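Local coordinates for bile salt hydrolase/transferase (Clostridium perfringens, PDB 2BJF), which hydrolyses the amide bond of glycine- and taurine-conjugated bile salts, releasing free bile acids, and can also act as a bile acid amine N-acyltransferase, at residues A[87-92]-A[128-133]; A[101-106]-A[137-142]. All coordinates share one frame; numbering follows the deposited sequence.

How the interactions relate
From the N terminus the four segments come in the order 87-92, 101-106, 128-133, 137-142, so the two contacts cross: each loop opens before the other closes. Interaction 1 closes over 35 intervening residues and brings the loop after strand 77-82 against the end of strand 126-129. Interaction 2 closes over 30 and joins 101-106, which runs from strand 98-101 into helix 105-112, to the loop leading into strand 142-147, beside the bound deoxycholate. Their centres are about 7 Å apart, and probable hydrogen bonds link them: Tyr89 OH lies 2.7 Å from Leu142 N, and Asn139 ND2 lies 2.7 Å from Ile131 O. Ile131 O also touches Tyr103 CD2, at 3.3 Å.

Interaction 1 (A[87-92]-A[128-133]); sequences VSYSKE and IVDIPI
Ser90 and Val129 form a single beta bridge, their CA atoms 4.8 Å apart, while the touching backbones run 57° apart, and only this one pair is bridged. Two bonds define the bridge. Asp130 N donates to Ser90 O at 2.9 Å, with an N-H...O angle of 176°; Ser90 N reaches Ile128 O at 3.4 Å, a weak bond. Donation by Ser90 to the residue before Val129 and acceptance from the residue after it is the pattern of a parallel bridge. Beyond the bridge, one water donates to Lys91 O at 2.7 Å and to Asp130 O at 2.6 Å.

Strand 126-129 is also the second strand of a beta-alpha-beta crossover: it pairs in parallel with strand 98-101, helices 105-112 and 116-123 lying between them in sequence, and Val129 exchanges backbone bonds with Ile100 and Val102. The 87-92 loop thus adds a bridge at the strand's end, where Asp130 turns the chain as the centre of an inverse gamma turn.

Among the side chains, Tyr89 lies obliquely against Ile128, with CD1 3.7 Å from Ile128 CG2. Its CB meets Asp130 CB at 3.7 Å, near the root of both side chains. The polar ends leave the contact, Tyr89 OH for Leu142 N and Asp130 OD1 for Asn139 ND2. Ser90 OG stands between its own N and carbonyl carbon (chi1 69°), from where it donates to Glu92 O at 2.8 Å, tilted out of that carbonyl's plane; it also bonds to Asn127 ND2. Val129 CG2 packs against Ser90 O and the Glu92 carbonyl carbon.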
ATOM      1  N   VAL A  87      -4.913  16.004 -21.715  1.00 18.78           N
ATOM      2  CA  VAL A  87      -4.815  16.141 -23.169  1.00 18.72           C
ATOM      3  C   VAL A  87      -5.533  17.407 -23.650  1.00 18.64           C
ATOM      4  O   VAL A  87      -6.533  17.826 -23.060  1.00 18.64           O
ATOM      5  CB  VAL A  87      -5.371  14.884 -23.900  1.00 18.80           C
ATOM      6  CG1 VAL A  87      -6.899  14.820 -23.821  1.00 18.92           C
ATOM      7  CG2 VAL A  87      -4.893  14.833 -25.348  1.00 18.76           C
ATOM      8  N   SER A  88      -5.006  18.015 -24.712  1.00 18.58           N
ATOM      9  CA  SER A  88      -5.642  19.170 -25.344  1.00 18.53           C
ATOM     10  C   SER A  88      -5.268  19.268 -26.820  1.00 18.48           C
ATOM     11  O   SER A  88      -4.107  19.497 -27.162  1.00 18.59           O
ATOM     12  CB  SER A  88      -5.275  20.465 -24.612  1.00 18.59           C
ATOM     13  OG  SER A  88      -5.816  21.600 -25.266  1.00 18.91           O
ATOM     14  N   TYR A  89      -6.262  19.081 -27.684  1.00 18.20           N
ATOM     15  CA  TYR A  89      -6.084  19.258 -29.120  1.00 18.09           C
ATOM     16  C   TYR A  89      -6.637  20.613 -29.546  1.00 17.96           C
ATOM     17  O   TYR A  89      -7.578  21.122 -28.933  1.00 18.02           O
ATOM     18  CB  TYR A  89      -6.814  18.165 -29.904  1.00 18.08           C
ATOM     19  CG  TYR A  89      -6.531  16.736 -29.487  1.00 18.08           C
ATOM     20  CD1 TYR A  89      -5.237  16.215 -29.519  1.00 17.97           C
ATOM     21  CD2 TYR A  89      -7.572  15.893 -29.099  1.00 18.01           C
ATOM     22  CE1 TYR A  89      -4.985  14.894 -29.149  1.00 18.09           C
ATOM     23  CE2 TYR A  89      -7.332  14.573 -28.733  1.00 18.15           C
ATOM     24  CZ  TYR A  89      -6.040  14.081 -28.759  1.00 18.11           C
ATOM     25  OH  TYR A  89      -5.807  12.775 -28.398  1.00 18.64           O
ATOM     26  N   SER A  90      -6.059  21.191 -30.596  1.00 17.92           N
ATOM     27  CA  SER A  90      -6.614  22.403 -31.196  1.00 17.83           C
ATOM     28  C   SER A  90      -7.888  22.058 -31.967  1.00 17.98           C
ATOM     29  O   SER A  90      -8.018  20.954 -32.503  1.00 17.86           O
ATOM     30  CB  SER A  90      -5.592  23.087 -32.111  1.00 17.78           C
ATOM     31  OG  SER A  90      -5.336  22.322 -33.275  1.00 17.37           O
ATOM     32  N   LYS A  91      -8.825  23.003 -32.007  1.00 18.11           N
ATOM     33  CA  LYS A  91     -10.108  22.809 -32.688  1.00 18.51           C
ATOM     34  C   LYS A  91      -9.962  22.859 -34.208  1.00 18.45           C
ATOM     35  O   LYS A  91     -10.721  22.217 -34.935  1.00 18.50           O
ATOM     36  CB  LYS A  91     -11.129  23.856 -32.233  1.00 18.47           C
ATOM     37  CG  LYS A  91     -11.448  23.828 -30.739  1.00 18.92           C
ATOM     38  CD  LYS A  91     -12.532  24.841 -30.363  1.00 19.09           C
ATOM     39  CE  LYS A  91     -12.046  26.289 -30.456  1.00 20.30           C
ATOM     40  NZ  LYS A  91     -11.014  26.628 -29.433  1.00 21.06           N
ATOM     41  N   GLU A  92      -8.985  23.634 -34.674  1.00 18.47           N
ATOM     42  CA  GLU A  92      -8.703  23.784 -36.101  1.00 18.59           C
ATOM     43  C   GLU A  92      -7.195  23.847 -36.346  1.00 18.35           C
ATOM     44  O   GLU A  92      -6.410  23.889 -35.395  1.00 18.24           O
ATOM     45  CB  GLU A  92      -9.413  25.021 -36.680  1.00 18.83           C
ATOM     46  CG  GLU A  92      -9.199  26.328 -35.906  1.00 20.01           C
ATOM     47  CD  GLU A  92     -10.129  26.475 -34.708  1.00 21.68           C
ATOM     48  OE1 GLU A  92     -11.363  26.378 -34.885  1.00 22.52           O
ATOM     49  OE2 GLU A  92      -9.624  26.694 -33.588  1.00 22.70           O
ATOM     50  N   ILE A 128      -1.278  18.653 -33.118  1.00 14.14           N
ATOM     51  CA  ILE A 128      -2.322  17.647 -33.278  1.00 14.45           C
ATOM     52  C   ILE A 128      -3.701  18.301 -33.166  1.00 14.71           C
ATOM     53  O   ILE A 128      -4.017  18.945 -32.164  1.00 14.70           O
ATOM     54  CB  ILE A 128      -2.136  16.463 -32.298  1.00 14.44           C
ATOM     55  CG1 ILE A 128      -0.756  15.829 -32.520  1.00 14.57           C
ATOM     56  CG2 ILE A 128      -3.232  15.421 -32.498  1.00 14.57           C
ATOM     57  CD1 ILE A 128      -0.309  14.870 -31.438  1.00 14.91           C
ATOM     58  N   VAL A 129      -4.505  18.136 -34.215  1.00 15.02           N
ATOM     59  CA  VAL A 129      -5.787  18.829 -34.345  1.00 15.59           C
ATOM     60  C   VAL A 129      -6.981  17.870 -34.250  1.00 15.98           C
ATOM     61  O   VAL A 129      -6.954  16.773 -34.811  1.00 15.87           O
ATOM     62  CB  VAL A 129      -5.835  19.690 -35.652  1.00 15.62           C
ATOM     63  CG1 VAL A 129      -5.543  18.848 -36.894  1.00 16.00           C
ATOM     64  CG2 VAL A 129      -7.160  20.421 -35.786  1.00 15.63           C
ATOM     65  N   ASP A 130      -8.020  18.296 -33.535  1.00 16.53           N
ATOM     66  CA  ASP A 130      -9.209  17.475 -33.304  1.00 17.14           C
ATOM     67  C   ASP A 130     -10.185  17.526 -34.487  1.00 17.36           C
ATOM     68  O   ASP A 130     -11.320  17.996 -34.358  1.00 17.50           O
ATOM     69  CB  ASP A 130      -9.902  17.895 -31.997  1.00 17.31           C
ATOM     70  CG  ASP A 130     -10.857  16.835 -31.458  1.00 17.90           C
ATOM     71  OD1 ASP A 130     -10.944  15.729 -32.036  1.00 18.36           O
ATOM     72  OD2 ASP A 130     -11.525  17.112 -30.439  1.00 18.89           O
ATOM     73  N   ILE A 131      -9.726  17.043 -35.640  1.00 17.56           N
ATOM     74  CA  ILE A 131     -10.568  16.904 -36.828  1.00 17.83           C
ATOM     75  C   ILE A 131     -11.217  15.521 -36.809  1.00 17.91           C
ATOM     76  O   ILE A 131     -10.514  14.514 -36.699  1.00 17.90           O
ATOM     77  CB  ILE A 131      -9.750  17.091 -38.146  1.00 17.87           C
ATOM     78  CG1 ILE A 131      -9.077  18.474 -38.202  1.00 18.27           C
ATOM     79  CG2 ILE A 131     -10.620  16.841 -39.388  1.00 17.99           C
ATOM     80  CD1 ILE A 131     -10.025  19.673 -38.146  1.00 18.59           C
ATOM     81  N   PRO A 132     -12.561  15.463 -36.896  1.00 18.04           N
ATOM     82  CA  PRO A 132     -13.250  14.171 -36.924  1.00 18.18           C
ATOM     83  C   PRO A 132     -12.898  13.343 -38.161  1.00 18.37           C
ATOM     84  O   PRO A 132     -12.736  13.895 -39.253  1.00 18.33           O
ATOM     85  CB  PRO A 132     -14.735  14.559 -36.946  1.00 18.22           C
ATOM     86  CG  PRO A 132     -14.764  15.956 -37.455  1.00 18.13           C
ATOM     87  CD  PRO A 132     -13.508  16.592 -36.954  1.00 18.08           C
ATOM     88  N   ILE A 133     -12.771  12.030 -37.972  1.00 18.60           N
ATOM     89  CA  ILE A 133     -12.505  11.095 -39.068  1.00 18.94           C
ATOM     90  C   ILE A 133     -13.693  11.046 -40.035  1.00 19.33           C
ATOM     91  O   ILE A 133     -13.522  10.871 -41.243  1.00 19.28           O
ATOM     92  CB  ILE A 133     -12.149   9.672 -38.531  1.00 18.90           C
ATOM     93  CG1 ILE A 133     -11.599   8.779 -39.651  1.00 18.80           C
ATOM     94  CG2 ILE A 133     -13.347   9.033 -37.807  1.00 18.75           C
ATOM     95  CD1 ILE A 133     -10.916   7.507 -39.165  1.00 18.86           C
TER
HETATM   96  O   HOH W   1     -12.536  20.316 -34.292  1.00 28.86           O

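Interaction 2 (A[101-106]-A[137-142]); sequences PVYNFL and IPNTTL. With DXC ((3alpha,5beta,12alpha)-3,12-dihydroxycholan-24-oic acid), chain B.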
ATOM      1  N   PRO A 101      -4.291  15.476 -37.894  1.00 12.81           N
ATOM      2  CA  PRO A 101      -5.518  15.044 -37.223  1.00 12.76           C
ATOM      3  C   PRO A 101      -5.244  13.887 -36.266  1.00 12.62           C
ATOM      4  O   PRO A 101      -4.409  13.029 -36.564  1.00 12.61           O
ATOM      5  CB  PRO A 101      -6.406  14.580 -38.381  1.00 12.78           C
ATOM      6  CG  PRO A 101      -5.852  15.254 -39.590  1.00 12.80           C
ATOM      7  CD  PRO A 101      -4.379  15.299 -39.354  1.00 12.86           C
ATOM      8  N   VAL A 102      -5.942  13.873 -35.131  1.00 12.48           N
ATOM      9  CA  VAL A 102      -5.725  12.867 -34.083  1.00 12.44           C
ATOM     10  C   VAL A 102      -5.770  11.434 -34.626  1.00 12.35           C
ATOM     11  O   VAL A 102      -4.867  10.637 -34.358  1.00 12.44           O
ATOM     12  CB  VAL A 102      -6.737  13.014 -32.913  1.00 12.44           C
ATOM     13  CG1 VAL A 102      -6.389  12.061 -31.774  1.00 12.71           C
ATOM     14  CG2 VAL A 102      -6.776  14.444 -32.403  1.00 12.74           C
ATOM     15  N   TYR A 103      -6.815  11.126 -35.395  1.00 12.27           N
ATOM     16  CA  TYR A 103      -7.022   9.785 -35.953  1.00 12.08           C
ATOM     17  C   TYR A 103      -5.905   9.342 -36.904  1.00 11.99           C
ATOM     18  O   TYR A 103      -5.718   8.144 -37.129  1.00 12.12           O
ATOM     19  CB  TYR A 103      -8.379   9.700 -36.670  1.00 12.24           C
ATOM     20  CG  TYR A 103      -8.478  10.561 -37.915  1.00 12.22           C
ATOM     21  CD1 TYR A 103      -8.001  10.104 -39.147  1.00 12.01           C
ATOM     22  CD2 TYR A 103      -9.049  11.831 -37.863  1.00 12.40           C
ATOM     23  CE1 TYR A 103      -8.082  10.893 -40.289  1.00 12.29           C
ATOM     24  CE2 TYR A 103      -9.141  12.626 -39.004  1.00 12.18           C
ATOM     25  CZ  TYR A 103      -8.654  12.151 -40.212  1.00 12.26           C
ATOM     26  OH  TYR A 103      -8.736  12.932 -41.343  1.00 12.60           O
ATOM     27  N   ASN A 104      -5.176  10.310 -37.460  1.00 11.55           N
ATOM     28  CA  ASN A 104      -4.171  10.036 -38.486  1.00 11.16           C
ATOM     29  C   ASN A 104      -2.723  10.077 -37.988  1.00 10.84           C
ATOM     30  O   ASN A 104      -1.801   9.770 -38.746  1.00 10.71           O
ATOM     31  CB  ASN A 104      -4.349  10.991 -39.676  1.00 11.20           C
ATOM     32  CG  ASN A 104      -3.744  10.447 -40.964  1.00 11.49           C
ATOM     33  OD1 ASN A 104      -3.954   9.287 -41.323  1.00 11.99           O
ATOM     34  ND2 ASN A 104      -2.994  11.290 -41.669  1.00 12.00           N
ATOM     35  N   PHE A 105      -2.522  10.440 -36.722  1.00 10.52           N
ATOM     36  CA  PHE A 105      -1.167  10.627 -36.195  1.00 10.37           C
ATOM     37  C   PHE A 105      -0.287   9.381 -36.310  1.00 10.31           C
ATOM     38  O   PHE A 105       0.854   9.468 -36.764  1.00 10.15           O
ATOM     39  CB  PHE A 105      -1.181  11.130 -34.745  1.00 10.32           C
ATOM     40  CG  PHE A 105       0.192  11.424 -34.199  1.00 10.54           C
ATOM     41  CD1 PHE A 105       0.800  12.650 -34.435  1.00 10.79           C
ATOM     42  CD2 PHE A 105       0.884  10.466 -33.459  1.00 10.57           C
ATOM     43  CE1 PHE A 105       2.073  12.924 -33.940  1.00 11.00           C
ATOM     44  CE2 PHE A 105       2.155  10.730 -32.957  1.00 10.63           C
ATOM     45  CZ  PHE A 105       2.751  11.961 -33.200  1.00 10.59           C
ATOM     46  N   LEU A 106      -0.818   8.234 -35.891  1.00 10.31           N
ATOM     47  CA  LEU A 106      -0.050   6.993 -35.902  1.00 10.29           C
ATOM     48  C   LEU A 106       0.405   6.635 -37.320  1.00 10.40           C
ATOM     49  O   LEU A 106       1.583   6.346 -37.546  1.00 10.36           O
ATOM     50  CB  LEU A 106      -0.854   5.851 -35.270  1.00 10.43           C
ATOM     51  CG  LEU A 106      -0.045   4.738 -34.595  1.00 10.44           C
ATOM     52  CD1 LEU A 106      -0.878   4.045 -33.538  1.00 10.87           C
ATOM     53  CD2 LEU A 106       0.489   3.725 -35.598  1.00 10.32           C
ATOM     54  N   ILE A 137     -17.840  13.190 -35.087  1.00 21.69           N
ATOM     55  CA  ILE A 137     -17.417  12.245 -34.054  1.00 21.65           C
ATOM     56  C   ILE A 137     -16.125  12.691 -33.370  1.00 21.53           C
ATOM     57  O   ILE A 137     -15.107  12.893 -34.038  1.00 21.56           O
ATOM     58  CB  ILE A 137     -17.232  10.812 -34.624  1.00 21.65           C
ATOM     59  CG1 ILE A 137     -18.497  10.349 -35.356  1.00 21.80           C
ATOM     60  CG2 ILE A 137     -16.875   9.833 -33.507  1.00 21.77           C
ATOM     61  CD1 ILE A 137     -18.302   9.113 -36.220  1.00 21.68           C
ATOM     62  N   PRO A 138     -16.170  12.858 -32.032  1.00 21.36           N
ATOM     63  CA  PRO A 138     -14.981  13.191 -31.251  1.00 21.10           C
ATOM     64  C   PRO A 138     -13.893  12.132 -31.400  1.00 20.73           C
ATOM     65  O   PRO A 138     -14.188  10.933 -31.414  1.00 20.77           O
ATOM     66  CB  PRO A 138     -15.502  13.205 -29.808  1.00 21.24           C
ATOM     67  CG  PRO A 138     -16.958  13.462 -29.931  1.00 21.39           C
ATOM     68  CD  PRO A 138     -17.370  12.756 -31.182  1.00 21.40           C
ATOM     69  N   ASN A 139     -12.652  12.585 -31.533  1.00 20.17           N
ATOM     70  CA  ASN A 139     -11.504  11.690 -31.560  1.00 19.57           C
ATOM     71  C   ASN A 139     -11.206  11.154 -30.168  1.00 19.18           C
ATOM     72  O   ASN A 139     -11.434  11.842 -29.168  1.00 19.29           O
ATOM     73  CB  ASN A 139     -10.273  12.416 -32.101  1.00 19.58           C
ATOM     74  CG  ASN A 139     -10.303  12.577 -33.605  1.00 19.45           C
ATOM     75  OD1 ASN A 139     -10.271  11.595 -34.349  1.00 19.38           O
ATOM     76  ND2 ASN A 139     -10.350  13.821 -34.064  1.00 19.22           N
ATOM     77  N   THR A 140     -10.705   9.923 -30.114  1.00 18.55           N
ATOM     78  CA  THR A 140     -10.254   9.321 -28.863  1.00 18.01           C
ATOM     79  C   THR A 140      -9.111  10.158 -28.286  1.00 17.41           C
ATOM     80  O   THR A 140      -8.247  10.639 -29.025  1.00 17.46           O
ATOM     81  CB  THR A 140      -9.792   7.859 -29.079  1.00 18.07           C
ATOM     82  OG1 THR A 140     -10.805   7.136 -29.790  1.00 18.58           O
ATOM     83  CG2 THR A 140      -9.522   7.158 -27.750  1.00 18.22           C
ATOM     84  N   THR A 141      -9.135  10.352 -26.970  1.00 16.59           N
ATOM     85  CA  THR A 141      -8.064  11.053 -26.266  1.00 15.81           C
ATOM     86  C   THR A 141      -6.837  10.147 -26.212  1.00 15.17           C
ATOM     87  O   THR A 141      -6.894   9.050 -25.654  1.00 15.29           O
ATOM     88  CB  THR A 141      -8.494  11.448 -24.844  1.00 15.87           C
ATOM     89  OG1 THR A 141      -8.994  10.292 -24.159  1.00 16.01           O
ATOM     90  CG2 THR A 141      -9.583  12.512 -24.888  1.00 16.17           C
ATOM     91  N   LEU A 142      -5.737  10.607 -26.804  1.00 14.22           N
ATOM     92  CA  LEU A 142      -4.570   9.754 -27.018  1.00 13.28           C
ATOM     93  C   LEU A 142      -3.233  10.416 -26.717  1.00 12.59           C
ATOM     94  O   LEU A 142      -3.076  11.631 -26.850  1.00 12.41           O
ATOM     95  CB  LEU A 142      -4.535   9.258 -28.468  1.00 13.34           C
ATOM     96  CG  LEU A 142      -5.654   8.367 -29.010  1.00 13.45           C
ATOM     97  CD1 LEU A 142      -5.643   8.408 -30.527  1.00 13.67           C
ATOM     98  CD2 LEU A 142      -5.537   6.936 -28.498  1.00 13.83           C
TER
HETATM   99  C1  DXC B 330     -14.798   7.105 -32.659  1.00 29.17           C
HETATM  100  C2  DXC B 330     -13.494   7.741 -33.139  1.00 29.02           C
HETATM  101  C3  DXC B 330     -12.937   7.098 -34.422  1.00 28.91           C
HETATM  102  C4  DXC B 330     -12.824   5.564 -34.354  1.00 28.88           C
HETATM  103  C5  DXC B 330     -14.143   4.977 -33.848  1.00 29.00           C
HETATM  104  C6  DXC B 330     -14.643   5.592 -32.539  1.00 29.19           C
HETATM  105  C7  DXC B 330     -11.611   7.778 -34.795  1.00 28.88           C
HETATM  106  C8  DXC B 330     -10.425   7.345 -33.931  1.00 28.80           C
HETATM  107  C9  DXC B 330     -10.308   5.831 -33.744  1.00 28.65           C
HETATM  108  C10 DXC B 330     -11.661   5.169 -33.406  1.00 28.68           C
HETATM  109  C11 DXC B 330      -9.353   5.494 -32.594  1.00 28.53           C
HETATM  110  C12 DXC B 330      -9.129   3.997 -32.362  1.00 28.48           C
HETATM  111  C13 DXC B 330     -10.474   3.309 -32.084  1.00 28.49           C
HETATM  112  C14 DXC B 330     -11.514   3.652 -33.163  1.00 28.61           C
HETATM  113  C15 DXC B 330      -7.970   6.145 -32.549  1.00 28.59           C
HETATM  114  C16 DXC B 330      -7.203   5.254 -31.565  1.00 28.57           C
HETATM  115  C17 DXC B 330      -8.141   4.093 -31.188  1.00 28.46           C
HETATM  116  C18 DXC B 330     -12.588   4.996 -35.753  1.00 28.92           C
HETATM  117  C19 DXC B 330      -7.369   2.845 -30.707  1.00 28.50           C
HETATM  118  O1  DXC B 330     -10.983   3.656 -30.786  1.00 28.44           O
HETATM  119  O2  DXC B 330     -15.147   7.647 -31.379  1.00 29.63           O
HETATM  120  C20 DXC B 330      -8.469   3.323 -33.580  1.00 28.53           C
HETATM  121  C21 DXC B 330      -6.611   3.120 -29.402  1.00 28.53           C
HETATM  122  C22 DXC B 330      -7.533   3.525 -28.248  1.00 28.83           C
HETATM  123  C23 DXC B 330      -6.919   3.254 -26.892  1.00 28.94           C
HETATM  124  O3  DXC B 330      -5.852   2.608 -26.812  1.00 28.99           O
HETATM  125  O4  DXC B 330      -7.518   3.695 -25.888  1.00 29.34           O
HETATM  126  C24 DXC B 330      -8.223   1.584 -30.543  1.00 28.49           C
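Val102 and Asn139 are the nearest backbone pair, CA to CA 6.4 Å, and no hydrogen bond spans the segments; the contact is packing, mostly of side chains. Val102 follows strand 98-101, and Asn104 N bonds to Pro101 O.

The valine and asparagine side chains lie alongside one another, pointing opposite ways, with Val102 CB standing 3.7 Å from Asn139 CG. With CG1 anti to the backbone N (chi1 -174°), Val102 sends that methyl toward the rest of the 137-142 segment: it touches Thr140 O at 3.6 Å and Leu142 CD1 at 3.9 Å.

Asn139 also meets Tyr103. Its OD1 sits at the edge of the tyrosine ring and in the ring plane, 3.7 Å from CD2 of Tyr103, and approaches CB of the same residue to 3.5 Å. The planes of ring and amide differ by 25°, and because OD1 comes in at the ring edge the amide does not stack on the face. The phenol end is held by Asn44 ND2.

Segment 137-142 also lines the bile acid pocket. Leu142 CD1, which touches Val102, also lies 3.7 Å from C16 of deoxycholate; Ile137 CG2 and Thr140 OG1 touch the steroid too, and its O2 hydroxyl makes a weak 3.4 Å bond to Pro138 O.

With ND2 engaged by Ile131 O and Asp130 OD1, the nitrogen end of the Asn139 amide is fixed and OD1 is turned toward the tyrosine edge: the buried amide is oriented by the 128-133 segment, whereas its hold on 101-106 rests on van der Waals packing.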